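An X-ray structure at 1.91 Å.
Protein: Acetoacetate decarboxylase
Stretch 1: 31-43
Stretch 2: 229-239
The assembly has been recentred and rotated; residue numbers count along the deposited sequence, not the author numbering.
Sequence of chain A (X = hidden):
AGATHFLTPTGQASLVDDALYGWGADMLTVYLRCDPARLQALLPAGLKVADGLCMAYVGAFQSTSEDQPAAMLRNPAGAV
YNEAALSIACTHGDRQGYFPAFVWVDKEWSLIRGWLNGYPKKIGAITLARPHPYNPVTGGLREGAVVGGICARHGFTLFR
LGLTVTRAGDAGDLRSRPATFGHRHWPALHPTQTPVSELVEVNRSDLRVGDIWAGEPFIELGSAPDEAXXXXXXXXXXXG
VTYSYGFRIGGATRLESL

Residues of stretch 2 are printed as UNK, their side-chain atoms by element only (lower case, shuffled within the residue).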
ATOM      1  N   TYR A  31      18.128  13.939  17.301  1.00 30.67           N
ATOM      2  CA  TYR A  31      19.175  13.344  18.102  1.00 31.16           C
ATOM      3  C   TYR A  31      18.686  13.105  19.525  1.00 37.04           C
ATOM      4  O   TYR A  31      17.914  13.896  20.080  1.00 38.07           O
ATOM      5  CB  TYR A  31      20.399  14.252  18.108  1.00 37.15           C
ATOM      6  CG  TYR A  31      20.983  14.382  16.733  1.00 43.47           C
ATOM      7  CD1 TYR A  31      21.685  13.325  16.150  1.00 44.73           C
ATOM      8  CD2 TYR A  31      20.863  15.576  16.016  1.00 38.44           C
ATOM      9  CE1 TYR A  31      22.215  13.438  14.863  1.00 44.90           C
ATOM     10  CE2 TYR A  31      21.397  15.694  14.735  1.00 42.90           C
ATOM     11  CZ  TYR A  31      22.088  14.631  14.174  1.00 41.75           C
ATOM     12  OH  TYR A  31      22.631  14.759  12.917  1.00 43.89           O
ATOM     13  N   LEU A  32      19.104  11.976  20.072  1.00 34.21           N
ATOM     14  CA  LEU A  32      18.678  11.474  21.369  1.00 34.13           C
ATOM     15  C   LEU A  32      19.880  10.928  22.117  1.00 33.81           C
ATOM     16  O   LEU A  32      20.892  10.545  21.521  1.00 43.80           O
ATOM     17  CB  LEU A  32      17.691  10.300  21.253  1.00 43.49           C
ATOM     18  CG  LEU A  32      16.550  10.387  20.280  1.00 44.25           C
ATOM     19  CD1 LEU A  32      15.951   9.015  20.230  1.00 47.57           C
ATOM     20  CD2 LEU A  32      15.574  11.420  20.773  1.00 51.65           C
ATOM     21  N   ARG A  33      19.703  10.765  23.423  1.00 43.85           N
ATOM     22  CA  ARG A  33      20.654  10.034  24.255  1.00 40.21           C
ATOM     23  C   ARG A  33      19.863   9.010  25.049  1.00 43.16           C
ATOM     24  O   ARG A  33      18.864   9.358  25.681  1.00 41.07           O
ATOM     25  CB  ARG A  33      21.443  10.948  25.190  1.00 45.30           C
ATOM     26  CG  ARG A  33      22.551  10.210  25.972  1.00 49.42           C
ATOM     27  CD  ARG A  33      23.421  11.162  26.794  1.00 56.98           C
ATOM     28  NE  ARG A  33      24.002  12.227  25.965  1.00 99.35           N
ATOM     29  CZ  ARG A  33      23.791  13.534  26.126  1.00121.54           C
ATOM     30  NH1 ARG A  33      23.018  13.993  27.108  1.00119.04           N
ATOM     31  NH2 ARG A  33      24.372  14.393  25.298  1.00127.75           N
ATOM     32  N   CYS A  34      20.247   7.748  24.931  1.00 42.28           N
ATOM     33  CA  CYS A  34      19.680   6.662  25.714  1.00 40.31           C
ATOM     34  C   CYS A  34      20.755   6.109  26.629  1.00 38.75           C
ATOM     35  O   CYS A  34      21.921   6.533  26.598  1.00 43.02           O
ATOM     36  CB  CYS A  34      19.123   5.540  24.818  1.00 40.03           C
ATOM     37  SG  CYS A  34      17.850   6.046  23.682  1.00 48.45           S
ATOM     38  N   ASP A  35      20.339   5.190  27.480  1.00 53.01           N
ATOM     39  CA  ASP A  35      21.248   4.476  28.369  1.00 62.04           C
ATOM     40  C   ASP A  35      22.229   3.667  27.524  1.00 51.41           C
ATOM     41  O   ASP A  35      21.801   2.740  26.819  1.00 45.44           O
ATOM     42  CB  ASP A  35      20.435   3.569  29.292  1.00 89.58           C
ATOM     43  CG  ASP A  35      21.280   2.860  30.327  1.00114.71           C
ATOM     44  OD1 ASP A  35      22.515   3.041  30.330  1.00128.43           O
ATOM     45  OD2 ASP A  35      20.696   2.129  31.154  1.00128.56           O
ATOM     46  N   PRO A  36      23.534   3.933  27.590  1.00 49.46           N
ATOM     47  CA  PRO A  36      24.452   3.178  26.726  1.00 50.95           C
ATOM     48  C   PRO A  36      24.357   1.670  26.921  1.00 52.95           C
ATOM     49  O   PRO A  36      24.550   0.924  25.955  1.00 44.16           O
ATOM     50  CB  PRO A  36      25.834   3.729  27.120  1.00 54.25           C
ATOM     51  CG  PRO A  36      25.578   5.064  27.703  1.00 49.67           C
ATOM     52  CD  PRO A  36      24.248   4.951  28.389  1.00 51.74           C
ATOM     53  N   ALA A  37      24.012   1.195  28.124  1.00 60.05           N
ATOM     54  CA  ALA A  37      23.989  -0.250  28.355  1.00 60.81           C
ATOM     55  C   ALA A  37      22.881  -0.914  27.550  1.00 59.20           C
ATOM     56  O   ALA A  37      23.085  -1.999  26.989  1.00 60.64           O
ATOM     57  CB  ALA A  37      23.825  -0.540  29.849  1.00 74.57           C
ATOM     58  N   ARG A  38      21.710  -0.276  27.457  1.00 54.00           N
ATOM     59  CA  ARG A  38      20.653  -0.823  26.610  1.00 45.60           C
ATOM     60  C   ARG A  38      21.064  -0.822  25.136  1.00 46.67           C
ATOM     61  O   ARG A  38      20.837  -1.802  24.417  1.00 54.76           O
ATOM     62  CB  ARG A  38      19.365  -0.009  26.762  1.00 65.27           C
ATOM     63  CG  ARG A  38      18.630  -0.132  28.074  1.00 85.75           C
ATOM     64  CD  ARG A  38      17.275   0.542  27.938  1.00112.00           C
ATOM     65  NE  ARG A  38      16.326   0.126  28.960  1.00119.75           N
ATOM     66  CZ  ARG A  38      15.108   0.635  29.094  1.00129.81           C
ATOM     67  NH1 ARG A  38      14.692   1.591  28.273  1.00148.41           N
ATOM     68  NH2 ARG A  38      14.305   0.195  30.055  1.00126.92           N
ATOM     69  N   LEU A  39      21.687   0.267  24.661  1.00 47.10           N
ATOM     70  CA  LEU A  39      22.075   0.309  23.256  1.00 41.64           C
ATOM     71  C   LEU A  39      23.162  -0.707  22.945  1.00 49.91           C
ATOM     72  O   LEU A  39      23.157  -1.306  21.864  1.00 49.01           O
ATOM     73  CB  LEU A  39      22.529   1.714  22.881  1.00 41.22           C
ATOM     74  CG  LEU A  39      21.550   2.827  23.173  1.00 45.88           C
ATOM     75  CD1 LEU A  39      22.152   4.130  22.745  1.00 49.29           C
ATOM     76  CD2 LEU A  39      20.294   2.591  22.438  1.00 49.16           C
ATOM     77  N   GLN A  40      24.091  -0.939  23.882  1.00 44.98           N
ATOM     78  CA  GLN A  40      25.168  -1.890  23.610  1.00 44.58           C
ATOM     79  C   GLN A  40      24.611  -3.274  23.280  1.00 42.80           C
ATOM     80  O   GLN A  40      25.163  -3.991  22.438  1.00 41.10           O
ATOM     81  CB  GLN A  40      26.130  -1.985  24.802  1.00 48.88           C
ATOM     82  CG  GLN A  40      27.301  -2.942  24.538  1.00 54.22           C
ATOM     83  CD  GLN A  40      28.311  -2.379  23.522  1.00 55.21           C
ATOM     84  OE1 GLN A  40      28.840  -1.269  23.699  1.00 50.91           O
ATOM     85  NE2 GLN A  40      28.570  -3.137  22.450  1.00 50.66           N
ATOM     86  N   ALA A  41      23.518  -3.668  23.940  1.00 42.95           N
ATOM     87  CA  ALA A  41      22.906  -4.973  23.682  1.00 50.12           C
ATOM     88  C   ALA A  41      22.464  -5.134  22.226  1.00 50.72           C
ATOM     89  O   ALA A  41      22.341  -6.260  21.735  1.00 43.34           O
ATOM     90  CB  ALA A  41      21.725  -5.166  24.637  1.00 51.51           C
ATOM     91  N   LEU A  42      22.178  -4.036  21.530  1.00 44.88           N
ATOM     92  CA  LEU A  42      21.790  -4.105  20.130  1.00 38.74           C
ATOM     93  C   LEU A  42      22.982  -4.112  19.189  1.00 44.29           C
ATOM     94  O   LEU A  42      22.797  -4.321  17.981  1.00 46.09           O
ATOM     95  CB  LEU A  42      20.899  -2.918  19.763  1.00 35.14           C
ATOM     96  CG  LEU A  42      19.578  -2.791  20.499  1.00 39.00           C
ATOM     97  CD1 LEU A  42      18.871  -1.491  20.057  1.00 44.01           C
ATOM     98  CD2 LEU A  42      18.714  -4.053  20.260  1.00 43.84           C
ATOM     99  N   LEU A  43      24.177  -3.816  19.697  1.00 39.49           N
ATOM    100  CA  LEU A  43      25.300  -3.721  18.786  1.00 43.14           C
ATOM    101  C   LEU A  43      25.898  -5.086  18.547  1.00 41.65           C
ATOM    102  O   LEU A  43      26.080  -5.851  19.493  1.00 44.24           O
ATOM    103  CB  LEU A  43      26.388  -2.815  19.343  1.00 43.97           C
ATOM    104  CG  LEU A  43      25.987  -1.355  19.488  1.00 35.37           C
ATOM    105  CD1 LEU A  43      27.095  -0.562  20.177  1.00 37.18           C
ATOM    106  CD2 LEU A  43      25.714  -0.815  18.106  1.00 29.12           C
ATOM    107  N   UNK A 229      11.233  -1.544  20.067  1.00 35.47           N
ATOM    108  CA  UNK A 229      11.342  -0.094  20.135  1.00 37.42           C
ATOM    109  C   UNK A 229      11.605   0.381  21.551  1.00 38.49           C
ATOM    110  O   UNK A 229      12.184   1.448  21.733  1.00 37.22           O
ATOM    111  c   UNK A 229       8.357   0.346  17.729  1.00 43.83           C
ATOM    112  c   UNK A 229      10.653   1.263  17.314  1.00 39.42           C
ATOM    113  c   UNK A 229       9.840   0.267  18.114  1.00 37.60           C
ATOM    114  c   UNK A 229      10.063   0.541  19.594  1.00 36.75           C
ATOM    115  N   UNK A 230      11.204  -0.406  22.551  1.00 39.57           N
ATOM    116  CA  UNK A 230      11.424  -0.036  23.940  1.00 45.41           C
ATOM    117  C   UNK A 230      12.907   0.157  24.253  1.00 45.99           C
ATOM    118  O   UNK A 230      13.232   0.783  25.262  1.00 42.00           O
ATOM    119  c   UNK A 230      10.808  -1.096  24.866  1.00 49.09           C
ATOM    120  o   UNK A 230       9.253  -2.436  22.882  1.00 46.31           O
ATOM    121  o   UNK A 230       7.388  -1.397  23.410  1.00 53.95           O
ATOM    122  c   UNK A 230       9.266  -1.057  24.895  1.00 62.38           C
ATOM    123  c   UNK A 230       8.592  -1.678  23.639  1.00 62.09           C
ATOM    124  N   UNK A 231      13.814  -0.417  23.460  1.00 38.99           N
ATOM    125  CA  UNK A 231      15.243  -0.209  23.677  1.00 42.61           C
ATOM    126  C   UNK A 231      15.652   1.265  23.575  1.00 42.59           C
ATOM    127  O   UNK A 231      16.676   1.653  24.148  1.00 41.46           O
ATOM    128  s   UNK A 231      15.780  -2.792  22.891  1.00 47.47           S
ATOM    129  c   UNK A 231      16.032  -1.049  22.679  1.00 41.16           C
ATOM    130  N   UNK A 232      14.864   2.090  22.885  1.00 38.26           N
ATOM    131  CA  UNK A 232      15.141   3.509  22.707  1.00 40.70           C
ATOM    132  C   UNK A 232      14.218   4.381  23.548  1.00 49.03           C
ATOM    133  O   UNK A 232      14.222   5.600  23.403  1.00 41.69           O
ATOM    134  c   UNK A 232      16.016   2.068  19.789  1.00 37.42           C
ATOM    135  c   UNK A 232      15.037   3.889  21.229  1.00 36.56           C
ATOM    136  c   UNK A 232      17.027   1.539  19.003  1.00 36.64           C
ATOM    137  c   UNK A 232      18.174   2.264  18.774  1.00 43.73           C
ATOM    138  c   UNK A 232      16.144   3.310  20.370  1.00 33.47           C
ATOM    139  c   UNK A 232      18.311   3.514  19.337  1.00 40.86           C
ATOM    140  c   UNK A 232      17.297   4.034  20.121  1.00 40.44           C
ATOM    141  N   UNK A 233      13.455   3.784  24.453  1.00 45.74           N
ATOM    142  CA  UNK A 233      12.316   4.454  25.066  1.00 51.60           C
ATOM    143  C   UNK A 233      12.762   5.479  26.099  1.00 59.01           C
ATOM    144  O   UNK A 233      12.184   6.569  26.191  1.00 69.30           O
ATOM    145  c   UNK A 233      11.379   3.427  25.716  1.00 50.66           C
ATOM    146  N   UNK A 234      13.750   5.147  26.914  1.00 46.87           N
ATOM    147  CA  UNK A 234      14.102   6.026  28.023  1.00 58.12           C
ATOM    148  C   UNK A 234      15.200   6.951  27.523  1.00 58.34           C
ATOM    149  O   UNK A 234      16.393   6.654  27.632  1.00 55.32           O
ATOM    150  c   UNK A 234      14.539   5.211  29.230  1.00 79.65           C
ATOM    151  c   UNK A 234      14.813   6.068  30.437  1.00102.87           C
ATOM    152  o   UNK A 234      13.994   6.966  30.717  1.00106.64           O
ATOM    153  o   UNK A 234      15.840   5.841  31.109  1.00109.47           O
ATOM    154  N   UNK A 235      14.800   8.060  26.900  1.00 45.58           N
ATOM    155  CA  UNK A 235      15.776   8.888  26.212  1.00 44.79           C
ATOM    156  C   UNK A 235      15.661  10.333  26.668  1.00 47.93           C
ATOM    157  O   UNK A 235      14.660  10.769  27.240  1.00 44.01           O
ATOM    158  n   UNK A 235      13.382   8.291  23.680  1.00 46.33           N
ATOM    159  n   UNK A 235      12.369  10.183  23.709  1.00 49.87           N
ATOM    160  c   UNK A 235      13.616  10.389  24.250  1.00 46.85           C
ATOM    161  c   UNK A 235      15.622   8.820  24.699  1.00 47.00           C
ATOM    162  c   UNK A 235      12.255   8.912  23.369  1.00 51.14           C
ATOM    163  c   UNK A 235      14.262   9.200  24.226  1.00 50.16           C
ATOM    164  N   UNK A 236      16.719  11.062  26.375  1.00 47.84           N
ATOM    165  CA  UNK A 236      16.768  12.509  26.460  1.00 47.01           C
ATOM    166  C   UNK A 236      16.781  13.031  25.034  1.00 42.57           C
ATOM    167  O   UNK A 236      17.586  12.576  24.216  1.00 41.21           O
ATOM    168  c   UNK A 236      19.495  14.996  27.853  1.00 70.02           C
ATOM    169  o   UNK A 236      19.715  16.237  27.914  1.00 58.63           O
ATOM    170  c   UNK A 236      18.165  14.518  27.242  1.00 62.06           C
ATOM    171  o   UNK A 236      20.335  14.135  28.214  1.00 81.13           O
ATOM    172  c   UNK A 236      18.020  12.983  27.198  1.00 49.13           C
ATOM    173  N   UNK A 237      15.868  13.940  24.726  1.00 39.64           N
ATOM    174  CA  UNK A 237      15.806  14.541  23.398  1.00 38.77           C
ATOM    175  C   UNK A 237      16.797  15.699  23.343  1.00 44.86           C
ATOM    176  O   UNK A 237      16.720  16.635  24.137  1.00 45.09           O
ATOM    177  c   UNK A 237      13.379  13.870  23.269  1.00 47.85           C
ATOM    178  c   UNK A 237      14.319  15.540  21.678  1.00 36.26           C
ATOM    179  c   UNK A 237      14.381  15.013  23.082  1.00 42.20           C
ATOM    180  N   UNK A 238      17.748  15.624  22.429  1.00 40.05           N
ATOM    181  CA  UNK A 238      18.839  16.596  22.377  1.00 41.03           C
ATOM    182  C   UNK A 238      18.603  17.707  21.368  1.00 43.39           C
ATOM    183  O   UNK A 238      18.768  18.881  21.689  1.00 40.62           O
ATOM    184  c   UNK A 238      20.751  15.217  24.389  1.00 48.85           C
ATOM    185  c   UNK A 238      20.530  14.725  22.956  1.00 41.39           C
ATOM    186  c   UNK A 238      21.783  14.048  22.436  1.00 44.49           C
ATOM    187  c   UNK A 238      20.153  15.883  22.039  1.00 37.31           C
ATOM    188  N   UNK A 239      18.272  17.368  20.132  1.00 44.34           N
ATOM    189  CA  UNK A 239      18.201  18.379  19.089  1.00 40.26           C
ATOM    190  C   UNK A 239      17.429  17.832  17.906  1.00 40.84           C
ATOM    191  O   UNK A 239      17.239  16.621  17.771  1.00 34.51           O
ATOM    192  c   UNK A 239      19.595  18.778  18.618  1.00 42.10           C
TER
HETATM  193  O   HOH W   1      17.974   4.778  27.794  1.00 70.65           O

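Position 229 carries four side-chain carbons forked at the second and lies out of reach of stretch 1; the fork identifies Leu-229. Position 230 has three carbons, the third bearing two oxygens, a carboxylate one methylene longer than aspartate: Glu-230. Its CA-to-CB bond points sideways and its side chain comes no closer than 5.8 Å to stretch 1, and its backbone O lies 3.4 Å from Arg-38 NH1, at an angle too poor for a hydrogen bond.

At position 231 one carbon is followed by sulfur, which defines Cys-231; its CB packs 3.9 Å from Leu-42 CD1. Position 232 shows one carbon and a six-carbon ring without a hydroxyl, hence Phe-232. Although its CA-to-CB bond points away from stretch 1, the ring returns to it: CE1 is 3.7 Å from Leu-42 CD1, CE2 is 3.8 Å from Leu-39 CD2, and CD2 is 4.1 Å from Cys-34 SG. Leu-39 CD2 sits 4.2 Å from the ring centroid, 29° off the normal, an off-centre CH-pi contact.

A single carbon at position 233 gives Ala-233, which makes no contact. Position 234 has two carbons, the second with two oxygens: Asp-234. Its CB approaches Arg-38 NH1 at 3.7 Å, while a water links its backbone O (2.5 Å from the water O) to Asp-35 N (2.4 Å from the same O).

Position 235 has one carbon and a five-membered ring of three carbons and two nitrogens, so it is His-235. One ring face receives Leu-32 CD2, 4.1 Å from His-235 CD2, and ND1 donates to Phe-232 O at 2.8 Å, tying the ring to the preceding turn. Position 236 repeats the three-carbon carboxylate, Glu-236; with chi1 and chi2 both t, it extends OE2 to 2.9 Å from Arg-33 NH1, a salt bridge.

Position 237 has one carbon carrying two more, Val-237, whose CG2 lies 4.1 Å from Leu-32 CD2. Four carbons forked at the second mark position 238 as Leu-238; its CD2 lies over one face of the Arg-33 guanidinium, 3.7 Å from NH1. The lone carbon of position 239 gives Ala-239, its CB 4.3 Å from Tyr-31 CD2.

The contact joins antiparallel strands to a helix-side apolar cluster. Arg-33 N to Glu-236 O (2.9 Å) and Glu-236 N to Arg-33 O (2.8 Å) form a reciprocal pair. A bulge then lets Tyr-31 O accept from Leu-238 N at 2.9 Å and, weakly, from Ala-239 N at 3.5 Å, while Tyr-31 N donates to Ala-239 O at 2.9 Å. Beyond the strands, Phe-232 gathers Cys-34, Leu-39 and Leu-42.

Stretch 2, residues 229-239: LECFADHEVLA
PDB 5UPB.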